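Local coordinates for protein Agap007691-pb (Anopheles gambiae, PDB 5C98) that is of unknown function but belongs to the serpin family, whose members are mostly inhibitors of serine proteases, at residues E27-K30 and A31-D34. Residues are numbered along the deposited sequence; the frame is centred on the assembly and turned at random.
Sequences EYFK and ACYD
The sulfur of Cys32 lies obliquely beside two aromatic rings at the end of helix 15-32. Cys32 SG is 4.0 Å from Tyr28 CD1. The second sulfur-aromatic contact, also oblique, brings it 4.3 Å from Phe29 CD1. Its chi1 of 61° sets SG between the backbone N and carbonyl carbon of Cys32, back over the preceding turn; Tyr28 and Phe29, both with chi1 -174°, hold CG beside their own carbonyl carbon, whence their rings reach it. One turn on from Phe29, the Tyr33 ring slants across the Phe29 ring at 52° between planes, meeting it through CD1, 4.0 Å from Phe29 CZ; Tyr33 CB sits over one face of Phe29, offset toward the rim. Backbone bonds hold the helix end: Tyr33 N gives a hydrogen bond of 2.8 Å to Phe29 O, and Cys32 N binds both Tyr28 O and Phe29 O weakly. Tyr33 is the first residue to leave helical angles, and a water bridges the turn by donating to Lys30 O and Tyr33 O. Tyr28 packs on Pro289 and Thr292, Phe29 and Tyr33 on Val254 and Asn371. The arrangement ends the N-terminal helix of the serpin fold, its aromatics seating it against helices 250-256 and 289-295 and strand 366-372.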
ATOM      1  N   GLU A  27       9.085   8.409  -1.209  1.00 14.57           N
ATOM      2  CA  GLU A  27      10.126   8.308  -0.189  1.00 16.74           C
ATOM      3  C   GLU A  27       9.958   7.047   0.642  1.00 15.44           C
ATOM      4  O   GLU A  27      10.929   6.342   0.933  1.00 15.79           O
ATOM      5  CB  GLU A  27      10.066   9.525   0.731  1.00 18.50           C
ATOM      6  CG  GLU A  27      10.592  10.805   0.083  1.00 21.43           C
ATOM      7  CD  GLU A  27      10.282  12.046   0.885  1.00 39.36           C
ATOM      8  OE1 GLU A  27       9.327  12.026   1.700  1.00 38.33           O
ATOM      9  OE2 GLU A  27      10.993  13.057   0.682  1.00 43.13           O
ATOM     10  N   TYR A  28       8.728   6.749   1.043  1.00 14.29           N
ATOM     11  CA  TYR A  28       8.466   5.551   1.824  1.00 13.31           C
ATOM     12  C   TYR A  28       8.838   4.300   1.038  1.00 15.94           C
ATOM     13  O   TYR A  28       9.455   3.373   1.571  1.00 14.80           O
ATOM     14  CB  TYR A  28       6.983   5.543   2.165  1.00 15.17           C
ATOM     15  CG  TYR A  28       6.508   4.456   3.106  1.00 16.40           C
ATOM     16  CD1 TYR A  28       6.303   3.159   2.674  1.00 15.75           C
ATOM     17  CD2 TYR A  28       6.183   4.757   4.419  1.00 14.79           C
ATOM     18  CE1 TYR A  28       5.809   2.191   3.525  1.00 15.25           C
ATOM     19  CE2 TYR A  28       5.702   3.790   5.271  1.00 15.84           C
ATOM     20  CZ  TYR A  28       5.520   2.530   4.833  1.00 14.19           C
ATOM     21  OH  TYR A  28       5.003   1.549   5.676  1.00 15.96           O
ATOM     22  N   PHE A  29       8.435   4.242  -0.226  1.00 14.02           N
ATOM     23  CA  PHE A  29       8.755   3.062  -1.023  1.00 14.14           C
ATOM     24  C   PHE A  29      10.260   2.875  -1.165  1.00 15.81           C
ATOM     25  O   PHE A  29      10.749   1.749  -1.074  1.00 15.84           O
ATOM     26  CB  PHE A  29       8.073   3.113  -2.392  1.00 15.08           C
ATOM     27  CG  PHE A  29       8.268   1.861  -3.192  1.00 15.28           C
ATOM     28  CD1 PHE A  29       7.884   0.638  -2.680  1.00 18.10           C
ATOM     29  CD2 PHE A  29       8.877   1.884  -4.421  1.00 16.58           C
ATOM     30  CE1 PHE A  29       8.085  -0.526  -3.387  1.00 18.83           C
ATOM     31  CE2 PHE A  29       9.046   0.698  -5.119  1.00 16.62           C
ATOM     32  CZ  PHE A  29       8.652  -0.476  -4.583  1.00 17.87           C
ATOM     33  N   LYS A  30      11.008   3.958  -1.378  1.00 14.36           N
ATOM     34  CA  LYS A  30      12.463   3.840  -1.450  1.00 15.20           C
ATOM     35  C   LYS A  30      13.031   3.281  -0.161  1.00 17.03           C
ATOM     36  O   LYS A  30      14.047   2.581  -0.180  1.00 19.17           O
ATOM     37  CB  LYS A  30      13.105   5.213  -1.709  1.00 18.37           C
ATOM     38  CG  LYS A  30      12.868   5.694  -3.088  1.00 23.54           C
ATOM     39  CD  LYS A  30      13.304   7.136  -3.299  1.00 19.91           C
ATOM     40  CE  LYS A  30      12.511   7.683  -4.471  1.00 22.19           C
ATOM     41  NZ  LYS A  30      13.145   8.888  -4.994  1.00 28.93           N
ATOM     42  N   ALA A  31      12.421   3.606   0.973  1.00 16.20           N
ATOM     43  CA  ALA A  31      12.912   3.123   2.258  1.00 18.66           C
ATOM     44  C   ALA A  31      12.580   1.662   2.495  1.00 21.32           C
ATOM     45  O   ALA A  31      13.263   1.018   3.296  1.00 26.04           O
ATOM     46  CB  ALA A  31      12.304   3.955   3.393  1.00 20.46           C
ATOM     47  N   CYS A  32      11.547   1.112   1.855  1.00 18.39           N
ATOM     48  CA  CYS A  32      11.256  -0.304   2.063  1.00 20.46           C
ATOM     49  C   CYS A  32      11.590  -1.207   0.880  1.00 20.60           C
ATOM     50  O   CYS A  32      11.647  -2.428   1.064  1.00 21.35           O
ATOM     51  CB  CYS A  32       9.826  -0.526   2.571  1.00 27.86           C
ATOM     52  SG  CYS A  32       8.545   0.009   1.504  1.00 27.62           S
ATOM     53  N   TYR A  33      11.877  -0.660  -0.300  1.00 18.14           N
ATOM     54  CA  TYR A  33      12.181  -1.494  -1.453  1.00 18.23           C
ATOM     55  C   TYR A  33      13.392  -2.353  -1.161  1.00 20.92           C
ATOM     56  O   TYR A  33      14.395  -1.879  -0.622  1.00 21.41           O
ATOM     57  CB  TYR A  33      12.480  -0.626  -2.670  1.00 16.36           C
ATOM     58  CG  TYR A  33      13.041  -1.338  -3.863  1.00 16.29           C
ATOM     59  CD1 TYR A  33      12.264  -2.212  -4.605  1.00 17.18           C
ATOM     60  CD2 TYR A  33      14.341  -1.107  -4.278  1.00 18.90           C
ATOM     61  CE1 TYR A  33      12.785  -2.849  -5.703  1.00 16.00           C
ATOM     62  CE2 TYR A  33      14.861  -1.710  -5.379  1.00 18.70           C
ATOM     63  CZ  TYR A  33      14.084  -2.581  -6.118  1.00 18.28           C
ATOM     64  OH  TYR A  33      14.625  -3.193  -7.229  1.00 19.80           O
ATOM     65  N   ASP A  34      13.290  -3.628  -1.528  1.00 18.88           N
ATOM     66  CA  ASP A  34      14.392  -4.580  -1.460  1.00 22.25           C
ATOM     67  C   ASP A  34      14.402  -5.270  -2.817  1.00 19.58           C
ATOM     68  O   ASP A  34      13.412  -5.915  -3.188  1.00 20.18           O
ATOM     69  CB  ASP A  34      14.156  -5.565  -0.321  1.00 23.62           C
ATOM     70  CG  ASP A  34      15.244  -6.632  -0.206  1.00 27.02           C
ATOM     71  OD1 ASP A  34      16.015  -6.903  -1.170  1.00 27.32           O
ATOM     72  OD2 ASP A  34      15.324  -7.212   0.896  1.00 39.91           O
TER
HETATM   73  O   HOH W   1      15.265   0.293   0.846  1.00 30.53           O